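Local coordinates for malate dehydrogenase (PDB 1V9N), which catalyses the reversible, NAD-dependent oxidation of (S)-malate to oxaloacetate as a homodimer of the LDH2/MDH2 oxidoreductase family, at residues S104-I109 with A135-E140; N126-A131 with G145-N150; D253-I258 with C279-V284. All coordinates share one frame; numbering follows the deposited sequence.

Contact 1 (S104-I109 with A135-E140); sequences SMKLAI and ALMAAE
Two helices lie side by side on one face of the mixed beta-sheet of this LDH2/MDH2-family subunit, and segments 104-109 and 135-140 form the seam between them. Over the short helical segments the axes come within 9.8 Å and cross at -33°, with their N-to-C directions roughly parallel. No hydrogen bond links the segments, and the seam is held by apolar contacts. The first residue to engage is M105, a selenomethionine whose CG stands anti to the backbone N (chi1 -179°). Its chain slides past that of M137, also selenomethionine, in the opposite direction, with CG of M105 4.0 Å from CB of M137. Bends at chi2 and chi3 then curl the methyl CE of M105 to 4.0 Å from the backbone N of A135, while SE rests on V284 and CE on F282 of the sheet below. K106 starts out facing away from the other helix. A bend at chi2 (-66°) brings its aliphatic chain back across the tip of M137 at about a right angle, so that CE of K106 meets CE of M137 at 3.6 Å on the exposed side of the seam. One turn after M105, I109 points its CB toward the partner helix and also touches M143. An alanine here would remove CG1, CG2 and CD1 and would probably leave A138 and the backbone of M137 less well packed. In the deposited structure CG1 of I109 lies 4.1 Å from CB of A138, and CD1 reaches further, ending 3.8 Å from both the CA of A138 and the carbonyl O of M137.

Contact 2 (N126-A131 with G145-N150); sequences NHYGIA and GISMTN. With NDP (NADPH dihydro-nicotinamide-adenine-dinucleotide phosphate), chain B.
The ring of Y128 fills the tight half of this contact, inserted between its own loop and strand 144-149 beside the bound NADPH. Its CG occupies the crowded position between backbone N and carbonyl carbon (chi1 76°), which sends the phenol toward the strand. There its OH shares a 2.8 Å hydrogen bond with OG of S147. The side chains of Y128 and T149 reach toward each other, and CB of T149 lies over one face of the Y128 ring, 4.0 Å from its centroid, as a CH-pi contact. The closest carbon-carbon approach is CG2 of T149 to CE1 of Y128, 3.4 Å.

Toward the cofactor the two segments part, and a water bridges them, bound to the N of Y128, to N7N of the nicotinamide amide and to OG1 of T149, which also bonds to H280 ND1. G129 O takes a hydrogen bond from the same N7N at 3.0 Å, and A131 N donates one to the ribose O2D at 3.1 Å, so the loop backbone grips two parts of NADPH.

The loop leads from strand 117-125 into helix 132-139, whose Y134 stacks on Y128. The ring of H280, from neighbouring strand 278-285, stacks on Y128 as well.

Contact 3 (D253-I258 with C279-V284); sequences DILSGI and CHFFMV
Apolar packing of helix 242-258 against strand 278-285 carries much of this contact, a helix-on-sheet junction in which the short segments approach to 6.5 Å with their directions 121° apart. CB of L255 lies 3.8 Å from CD1 of F281, whose CG stands anti to the backbone N (chi1 175°), which brings CD1 against L255. Near the start of the strand, SG of C279 comes 3.9 Å from CA of G257. A side chain at G257 would be crowded by the helix's own carbonyl, D253 O.

Close contacts between polar atoms and carbon form a second group, centred on S256. Its carbonyl O sits 3.6 Å from CB of C279, and its OG lies 3.6 Å from CB of F281. That hydroxyl turns back to its own helix through a weak hydrogen bond to V252 O.

Hydrogen bonds lie within the helix or go to third partners; none joins the segments. A wider pi-type turn is closed by I258 N to D253 O at 2.9 Å. H280 faces away from the helix, with NE2 bonded to S125 OG.

Strand 278-285 lies between strands 117-125 and 144-149, and L255 and F281 both pack on M148 of the latter. Helix 242-258 continues the packing into the dimer interface, where L255 meets I285 of the second subunit and I254 meets F181 of the second subunit.

How the contacts relate
All three contacts converge on one mixed sheet, in which strands 144-149 and 278-285 are antiparallel neighbours. Along the chain, contacts 1 and 2 interlock, their segments alternating, whereas contact 3 follows after both have closed. Contacts 2 and 3 are nearest, their centres about 9 Å apart, and backbone pairing of I146 with M283 and of M148 with F281 ties them together. Contact 1 lies about 12 Å from contact 2 and about 14 Å from contact 3, centre to centre, and packs on both, with A135 on G145 and M105 on V284. The sheet thus connects the helix pair of contact 1, the NADPH-binding loop of contact 2 and the subunit-facing helix of contact 3.

Contact 1 (S104-I109 with A135-E140)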
loop_
_atom_site.group_PDB
_atom_site.type_symbol
_atom_site.label_atom_id
_atom_site.label_comp_id
_atom_site.label_asym_id
_atom_site.label_seq_id
_atom_site.Cartn_x
_atom_site.Cartn_y
_atom_site.Cartn_z
ATOM N N SER A 104 -4.897 -20.822 0.974
ATOM C CA SER A 104 -4.852 -19.750 1.959
ATOM C C SER A 104 -5.942 -18.716 1.681
ATOM O O SER A 104 -6.614 -18.252 2.601
ATOM C CB SER A 104 -3.487 -19.058 1.942
ATOM O OG SER A 104 -2.475 -19.906 2.444
HETATM N N MSE A 105 -6.119 -18.355 0.413
HETATM C CA MSE A 105 -7.132 -17.367 0.059
HETATM C C MSE A 105 -8.538 -17.930 0.256
HETATM O O MSE A 105 -9.436 -17.207 0.671
HETATM C CB MSE A 105 -6.947 -16.886 -1.388
HETATM C CG MSE A 105 -7.958 -15.823 -1.816
HETATM SE SE MSE A 105 -8.083 -14.298 -0.587
HETATM C CE MSE A 105 -6.825 -13.103 -1.434
ATOM N N LYS A 106 -8.728 -19.213 -0.048
ATOM C CA LYS A 106 -10.029 -19.852 0.147
ATOM C C LYS A 106 -10.403 -19.774 1.628
ATOM O O LYS A 106 -11.554 -19.528 1.972
ATOM C CB LYS A 106 -9.986 -21.326 -0.282
ATOM C CG LYS A 106 -10.114 -21.563 -1.778
ATOM C CD LYS A 106 -11.499 -21.158 -2.277
ATOM C CE LYS A 106 -11.654 -21.410 -3.772
ATOM N NZ LYS A 106 -13.035 -21.103 -4.262
ATOM N N LEU A 107 -9.425 -19.980 2.505
ATOM C CA LEU A 107 -9.675 -19.921 3.945
ATOM C C LEU A 107 -9.995 -18.493 4.390
ATOM O O LEU A 107 -10.864 -18.280 5.237
ATOM C CB LEU A 107 -8.466 -20.447 4.726
ATOM C CG LEU A 107 -8.583 -20.388 6.253
ATOM C CD1 LEU A 107 -9.731 -21.289 6.722
ATOM C CD2 LEU A 107 -7.267 -20.831 6.881
ATOM N N ALA A 108 -9.287 -17.517 3.828
ATOM C CA ALA A 108 -9.536 -16.120 4.175
ATOM C C ALA A 108 -10.966 -15.734 3.768
ATOM O O ALA A 108 -11.667 -15.054 4.512
ATOM C CB ALA A 108 -8.522 -15.216 3.474
ATOM N N ILE A 109 -11.385 -16.166 2.583
ATOM C CA ILE A 109 -12.731 -15.876 2.089
ATOM C C ILE A 109 -13.777 -16.504 3.016
ATOM O O ILE A 109 -14.787 -15.879 3.337
ATOM C CB ILE A 109 -12.903 -16.410 0.640
ATOM C CG1 ILE A 109 -12.090 -15.536 -0.323
ATOM C CG2 ILE A 109 -14.383 -16.431 0.237
ATOM C CD1 ILE A 109 -11.922 -16.131 -1.715
ATOM N N ALA A 135 -6.207 -11.986 -5.230
ATOM C CA ALA A 135 -7.114 -10.902 -4.865
ATOM C C ALA A 135 -8.427 -11.064 -5.623
ATOM O O ALA A 135 -9.503 -10.855 -5.059
ATOM C CB ALA A 135 -6.491 -9.543 -5.184
ATOM N N LEU A 136 -8.333 -11.441 -6.899
ATOM C CA LEU A 136 -9.516 -11.623 -7.743
ATOM C C LEU A 136 -10.453 -12.701 -7.232
ATOM O O LEU A 136 -11.672 -12.614 -7.410
ATOM C CB LEU A 136 -9.113 -11.955 -9.184
ATOM C CG LEU A 136 -8.853 -10.770 -10.115
ATOM C CD1 LEU A 136 -8.435 -11.287 -11.490
ATOM C CD2 LEU A 136 -10.119 -9.914 -10.231
HETATM N N MSE A 137 -9.886 -13.721 -6.601
HETATM C CA MSE A 137 -10.687 -14.802 -6.055
HETATM C C MSE A 137 -11.740 -14.259 -5.100
HETATM O O MSE A 137 -12.897 -14.692 -5.122
HETATM C CB MSE A 137 -9.792 -15.808 -5.326
HETATM C CG MSE A 137 -8.917 -16.643 -6.258
HETATM SE SE MSE A 137 -7.716 -17.814 -5.286
HETATM C CE MSE A 137 -9.026 -18.973 -4.460
ATOM N N ALA A 138 -11.344 -13.305 -4.264
ATOM C CA ALA A 138 -12.267 -12.715 -3.304
ATOM C C ALA A 138 -13.295 -11.812 -3.994
ATOM O O ALA A 138 -14.478 -11.842 -3.659
ATOM C CB ALA A 138 -11.495 -11.929 -2.250
ATOM N N ALA A 139 -12.846 -11.015 -4.956
ATOM C CA ALA A 139 -13.750 -10.120 -5.668
ATOM C C ALA A 139 -14.850 -10.894 -6.392
ATOM O O ALA A 139 -16.002 -10.456 -6.425
ATOM C CB ALA A 139 -12.972 -9.257 -6.662
ATOM N N GLU A 140 -14.497 -12.041 -6.970
ATOM C CA GLU A 140 -15.478 -12.860 -7.679
ATOM C C GLU A 140 -16.482 -13.450 -6.693
ATOM O O GLU A 140 -17.502 -14.014 -7.089
ATOM C CB GLU A 140 -14.793 -13.987 -8.458
ATOM C CG GLU A 140 -13.874 -13.526 -9.592
ATOM C CD GLU A 140 -14.579 -12.674 -10.645
ATOM O OE1 GLU A 140 -15.827 -12.630 -10.651
ATOM O OE2 GLU A 140 -13.881 -12.050 -11.481
#

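Contact 2 (N126-A131 with G145-N150)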
loop_
_atom_site.group_PDB
_atom_site.type_symbol
_atom_site.label_atom_id
_atom_site.label_comp_id
_atom_site.label_asym_id
_atom_site.label_seq_id
_atom_site.Cartn_x
_atom_site.Cartn_y
_atom_site.Cartn_z
ATOM N N ASN A 126 6.345 -20.963 -1.938
ATOM C CA ASN A 126 7.170 -20.753 -3.123
ATOM C C ASN A 126 6.560 -19.655 -3.991
ATOM O O ASN A 126 5.472 -19.170 -3.698
ATOM C CB ASN A 126 7.279 -22.065 -3.923
ATOM C CG ASN A 126 8.408 -22.955 -3.430
ATOM O OD1 ASN A 126 9.584 -22.614 -3.585
ATOM N ND2 ASN A 126 8.059 -24.088 -2.819
ATOM N N HIS A 127 7.259 -19.268 -5.057
ATOM C CA HIS A 127 6.777 -18.215 -5.954
ATOM C C HIS A 127 5.346 -18.521 -6.389
ATOM O O HIS A 127 5.080 -19.606 -6.902
ATOM C CB HIS A 127 7.701 -18.123 -7.170
ATOM C CG HIS A 127 7.301 -17.079 -8.168
ATOM N ND1 HIS A 127 6.500 -17.356 -9.254
ATOM C CD2 HIS A 127 7.611 -15.765 -8.253
ATOM C CE1 HIS A 127 6.337 -16.256 -9.969
ATOM N NE2 HIS A 127 7.001 -15.277 -9.383
ATOM N N TYR A 128 4.425 -17.579 -6.194
ATOM C CA TYR A 128 3.038 -17.849 -6.563
ATOM C C TYR A 128 2.448 -17.118 -7.773
ATOM O O TYR A 128 1.233 -17.006 -7.902
ATOM C CB TYR A 128 2.118 -17.679 -5.338
ATOM C CG TYR A 128 1.774 -16.260 -4.871
ATOM C CD1 TYR A 128 2.109 -15.128 -5.624
ATOM C CD2 TYR A 128 1.026 -16.068 -3.702
ATOM C CE1 TYR A 128 1.698 -13.842 -5.227
ATOM C CE2 TYR A 128 0.609 -14.794 -3.305
ATOM C CZ TYR A 128 0.943 -13.687 -4.070
ATOM O OH TYR A 128 0.482 -12.437 -3.698
ATOM N N GLY A 129 3.302 -16.636 -8.667
ATOM C CA GLY A 129 2.799 -15.952 -9.845
ATOM C C GLY A 129 2.276 -14.556 -9.568
ATOM O O GLY A 129 2.786 -13.866 -8.689
ATOM N N ILE A 130 1.258 -14.130 -10.312
ATOM C CA ILE A 130 0.714 -12.788 -10.116
ATOM C C ILE A 130 -0.124 -12.695 -8.845
ATOM O O ILE A 130 -0.929 -13.579 -8.551
ATOM C CB ILE A 130 -0.131 -12.325 -11.338
ATOM C CG1 ILE A 130 -1.246 -13.324 -11.629
ATOM C CG2 ILE A 130 0.765 -12.176 -12.568
ATOM C CD1 ILE A 130 -2.115 -12.918 -12.796
ATOM N N ALA A 131 0.091 -11.624 -8.084
ATOM C CA ALA A 131 -0.634 -11.403 -6.838
ATOM C C ALA A 131 -2.122 -11.161 -7.101
ATOM O O ALA A 131 -2.974 -11.553 -6.303
ATOM C CB ALA A 131 -0.031 -10.208 -6.093
ATOM N N GLY A 145 -10.507 -8.194 -1.915
ATOM C CA GLY A 145 -9.392 -9.088 -1.696
ATOM C C GLY A 145 -8.076 -8.351 -1.807
ATOM O O GLY A 145 -7.881 -7.526 -2.709
ATOM N N ILE A 146 -7.183 -8.634 -0.864
ATOM C CA ILE A 146 -5.853 -8.038 -0.854
ATOM C C ILE A 146 -4.833 -9.160 -0.741
ATOM O O ILE A 146 -4.987 -10.070 0.083
ATOM C CB ILE A 146 -5.647 -7.088 0.340
ATOM C CG1 ILE A 146 -6.527 -5.847 0.181
ATOM C CG2 ILE A 146 -4.171 -6.698 0.442
ATOM C CD1 ILE A 146 -6.553 -4.960 1.408
ATOM N N SER A 147 -3.809 -9.111 -1.584
ATOM C CA SER A 147 -2.762 -10.116 -1.536
ATOM C C SER A 147 -1.396 -9.490 -1.753
ATOM O O SER A 147 -1.249 -8.549 -2.526
ATOM C CB SER A 147 -2.992 -11.204 -2.580
ATOM O OG SER A 147 -2.029 -12.231 -2.413
HETATM N N MSE A 148 -0.399 -10.023 -1.053
HETATM C CA MSE A 148 0.974 -9.548 -1.148
HETATM C C MSE A 148 1.873 -10.762 -1.006
HETATM O O MSE A 148 1.446 -11.813 -0.511
HETATM C CB MSE A 148 1.315 -8.595 0.002
HETATM C CG MSE A 148 0.452 -7.361 0.136
HETATM SE SE MSE A 148 0.875 -6.458 1.821
HETATM C CE MSE A 148 -0.750 -5.406 1.982
ATOM N N THR A 149 3.123 -10.601 -1.428
ATOM C CA THR A 149 4.113 -11.662 -1.334
ATOM C C THR A 149 5.498 -11.031 -1.395
ATOM O O THR A 149 5.694 -10.007 -2.049
ATOM C CB THR A 149 3.984 -12.667 -2.505
ATOM O OG1 THR A 149 4.935 -13.724 -2.331
ATOM C CG2 THR A 149 4.250 -11.977 -3.847
ATOM N N ASN A 150 6.458 -11.619 -0.692
ATOM C CA ASN A 150 7.806 -11.097 -0.755
ATOM C C ASN A 150 8.494 -11.918 -1.843
ATOM O O ASN A 150 7.856 -12.766 -2.484
ATOM C CB ASN A 150 8.520 -11.210 0.602
ATOM C CG ASN A 150 8.626 -12.630 1.103
ATOM O OD1 ASN A 150 8.293 -13.583 0.401
ATOM N ND2 ASN A 150 9.106 -12.781 2.328
HETATM P PA NDP B . 2.083 -2.799 -14.179
HETATM O O1A NDP B . 1.929 -3.584 -15.380
HETATM O O2A NDP B . 2.860 -1.512 -14.129
HETATM O O5B NDP B . 0.574 -2.528 -13.595
HETATM C C5B NDP B . 0.361 -1.792 -12.376
HETATM C C4B NDP B . -1.163 -1.788 -12.157
HETATM O O4B NDP B . -1.611 -0.556 -12.749
HETATM C C3B NDP B . -1.983 -2.877 -12.791
HETATM O O3B NDP B . -3.053 -3.229 -11.862
HETATM C C2B NDP B . -2.541 -2.321 -14.053
HETATM O O2B NDP B . -3.747 -2.912 -14.566
HETATM C C1B NDP B . -2.624 -0.867 -13.704
HETATM N N9A NDP B . -2.390 0.070 -14.837
HETATM C C8A NDP B . -1.469 -0.031 -15.919
HETATM N N7A NDP B . -1.549 1.018 -16.705
HETATM C C5A NDP B . -2.509 1.832 -16.175
HETATM C C6A NDP B . -3.066 3.102 -16.528
HETATM N N6A NDP B . -2.624 3.751 -17.612
HETATM N N1A NDP B . -4.055 3.660 -15.748
HETATM C C2A NDP B . -4.512 3.004 -14.632
HETATM N N3A NDP B . -4.049 1.808 -14.213
HETATM C C4A NDP B . -3.040 1.267 -15.033
HETATM O O3 NDP B . 2.602 -3.635 -12.953
HETATM P PN NDP B . 3.907 -4.426 -12.520
HETATM O O1N NDP B . 4.373 -3.760 -11.307
HETATM O O2N NDP B . 4.772 -4.340 -13.745
HETATM O O5D NDP B . 3.311 -5.880 -12.270
HETATM C C5D NDP B . 3.961 -7.091 -12.750
HETATM C C4D NDP B . 3.130 -8.365 -12.335
HETATM O O4D NDP B . 4.038 -9.251 -11.706
HETATM C C3D NDP B . 1.985 -8.158 -11.311
HETATM O O3D NDP B . 0.864 -8.944 -11.735
HETATM C C2D NDP B . 2.559 -8.580 -9.970
HETATM O O2D NDP B . 1.552 -9.045 -9.096
HETATM C C1D NDP B . 3.589 -9.653 -10.411
HETATM N N1N NDP B . 4.769 -9.771 -9.512
HETATM C C2N NDP B . 4.909 -11.003 -8.813
HETATM C C3N NDP B . 6.066 -11.132 -7.939
HETATM C C7N NDP B . 6.273 -12.381 -7.199
HETATM O O7N NDP B . 7.234 -12.568 -6.443
HETATM N N7N NDP B . 5.387 -13.407 -7.319
HETATM C C4N NDP B . 6.972 -10.032 -7.846
HETATM C C5N NDP B . 6.812 -8.836 -8.533
HETATM C C6N NDP B . 5.710 -8.701 -9.375
HETATM P P2B NDP B . -3.838 -3.945 -15.724
HETATM O O1X NDP B . -5.006 -3.462 -16.478
HETATM O O2X NDP B . -4.071 -5.314 -15.168
HETATM O O3X NDP B . -2.560 -3.903 -16.556
HETATM O O HOH W 1 5.390 -15.164 -4.827
#

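Contact 3 (D253-I258 with C279-V284)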
loop_
_atom_site.group_PDB
_atom_site.type_symbol
_atom_site.label_atom_id
_atom_site.label_comp_id
_atom_site.label_asym_id
_atom_site.label_seq_id
_atom_site.Cartn_x
_atom_site.Cartn_y
_atom_site.Cartn_z
ATOM N N ASP A 253 7.055 -7.140 3.389
ATOM C CA ASP A 253 7.892 -8.099 4.114
ATOM C C ASP A 253 7.510 -8.205 5.589
ATOM O O ASP A 253 7.615 -9.270 6.194
ATOM C CB ASP A 253 9.372 -7.716 4.005
ATOM C CG ASP A 253 10.141 -8.608 3.043
ATOM O OD1 ASP A 253 9.976 -9.848 3.100
ATOM O OD2 ASP A 253 10.927 -8.072 2.241
ATOM N N ILE A 254 7.079 -7.097 6.173
ATOM C CA ILE A 254 6.685 -7.096 7.572
ATOM C C ILE A 254 5.388 -7.893 7.739
ATOM O O ILE A 254 5.267 -8.708 8.653
ATOM C CB ILE A 254 6.494 -5.647 8.084
ATOM C CG1 ILE A 254 7.851 -4.941 8.137
ATOM C CG2 ILE A 254 5.838 -5.650 9.465
ATOM C CD1 ILE A 254 7.770 -3.451 8.460
ATOM N N LEU A 255 4.434 -7.676 6.837
ATOM C CA LEU A 255 3.151 -8.373 6.905
ATOM C C LEU A 255 3.245 -9.830 6.465
ATOM O O LEU A 255 2.495 -10.683 6.945
ATOM C CB LEU A 255 2.106 -7.634 6.058
ATOM C CG LEU A 255 1.740 -6.228 6.555
ATOM C CD1 LEU A 255 0.801 -5.546 5.562
ATOM C CD2 LEU A 255 1.088 -6.321 7.924
ATOM N N SER A 256 4.174 -10.115 5.559
ATOM C CA SER A 256 4.360 -11.464 5.046
ATOM C C SER A 256 5.439 -12.262 5.775
ATOM O O SER A 256 5.143 -13.217 6.481
ATOM C CB SER A 256 4.718 -11.413 3.555
ATOM O OG SER A 256 3.701 -10.779 2.800
ATOM N N GLY A 257 6.693 -11.860 5.587
ATOM C CA GLY A 257 7.810 -12.574 6.177
ATOM C C GLY A 257 8.050 -12.483 7.669
ATOM O O GLY A 257 8.280 -13.509 8.315
ATOM N N ILE A 258 8.009 -11.275 8.221
ATOM C CA ILE A 258 8.255 -11.098 9.650
ATOM C C ILE A 258 7.104 -11.601 10.530
ATOM O O ILE A 258 7.318 -12.384 11.462
ATOM C CB ILE A 258 8.525 -9.612 9.998
ATOM C CG1 ILE A 258 9.646 -9.054 9.115
ATOM C CG2 ILE A 258 8.933 -9.493 11.464
ATOM C CD1 ILE A 258 10.975 -9.796 9.263
ATOM N N CYS A 279 6.973 -15.947 1.454
ATOM C CA CYS A 279 5.843 -15.752 2.352
ATOM C C CYS A 279 4.767 -14.895 1.695
ATOM O O CYS A 279 5.072 -14.040 0.867
ATOM C CB CYS A 279 6.322 -15.113 3.659
ATOM S SG CYS A 279 7.544 -16.131 4.582
ATOM N N HIS A 280 3.510 -15.131 2.064
ATOM C CA HIS A 280 2.398 -14.388 1.480
ATOM C C HIS A 280 1.469 -13.796 2.535
ATOM O O HIS A 280 1.441 -14.243 3.682
ATOM C CB HIS A 280 1.547 -15.293 0.581
ATOM C CG HIS A 280 2.332 -16.246 -0.265
ATOM N ND1 HIS A 280 3.365 -15.845 -1.087
ATOM C CD2 HIS A 280 2.199 -17.580 -0.455
ATOM C CE1 HIS A 280 3.833 -16.891 -1.743
ATOM N NE2 HIS A 280 3.142 -17.957 -1.378
ATOM N N PHE A 281 0.697 -12.800 2.116
ATOM C CA PHE A 281 -0.278 -12.126 2.971
ATOM C C PHE A 281 -1.597 -12.108 2.198
ATOM O O PHE A 281 -1.626 -11.722 1.032
ATOM C CB PHE A 281 0.159 -10.683 3.257
ATOM C CG PHE A 281 -0.854 -9.878 4.034
ATOM C CD1 PHE A 281 -0.886 -9.924 5.424
ATOM C CD2 PHE A 281 -1.787 -9.085 3.370
ATOM C CE1 PHE A 281 -1.830 -9.193 6.146
ATOM C CE2 PHE A 281 -2.739 -8.348 4.080
ATOM C CZ PHE A 281 -2.759 -8.403 5.474
ATOM N N PHE A 282 -2.678 -12.537 2.841
ATOM C CA PHE A 282 -3.993 -12.548 2.205
ATOM C C PHE A 282 -4.986 -11.898 3.154
ATOM O O PHE A 282 -5.000 -12.186 4.356
ATOM C CB PHE A 282 -4.442 -13.982 1.904
ATOM C CG PHE A 282 -3.461 -14.763 1.071
ATOM C CD1 PHE A 282 -3.399 -14.587 -0.310
ATOM C CD2 PHE A 282 -2.571 -15.650 1.673
ATOM C CE1 PHE A 282 -2.464 -15.283 -1.076
ATOM C CE2 PHE A 282 -1.632 -16.351 0.916
ATOM C CZ PHE A 282 -1.580 -16.165 -0.463
HETATM N N MSE A 283 -5.814 -11.012 2.617
HETATM C CA MSE A 283 -6.806 -10.340 3.430
HETATM C C MSE A 283 -8.097 -10.174 2.650
HETATM O O MSE A 283 -8.095 -9.729 1.497
HETATM C CB MSE A 283 -6.297 -8.974 3.868
HETATM C CG MSE A 283 -7.267 -8.219 4.747
HETATM SE SE MSE A 283 -6.555 -6.492 5.173
HETATM C CE MSE A 283 -8.050 -5.388 4.645
ATOM N N VAL A 284 -9.202 -10.532 3.288
ATOM C CA VAL A 284 -10.506 -10.424 2.656
ATOM C C VAL A 284 -11.450 -9.651 3.554
ATOM O O VAL A 284 -11.480 -9.848 4.769
ATOM C CB VAL A 284 -11.119 -11.821 2.389
ATOM C CG1 VAL A 284 -12.478 -11.688 1.710
ATOM C CG2 VAL A 284 -10.174 -12.638 1.538
#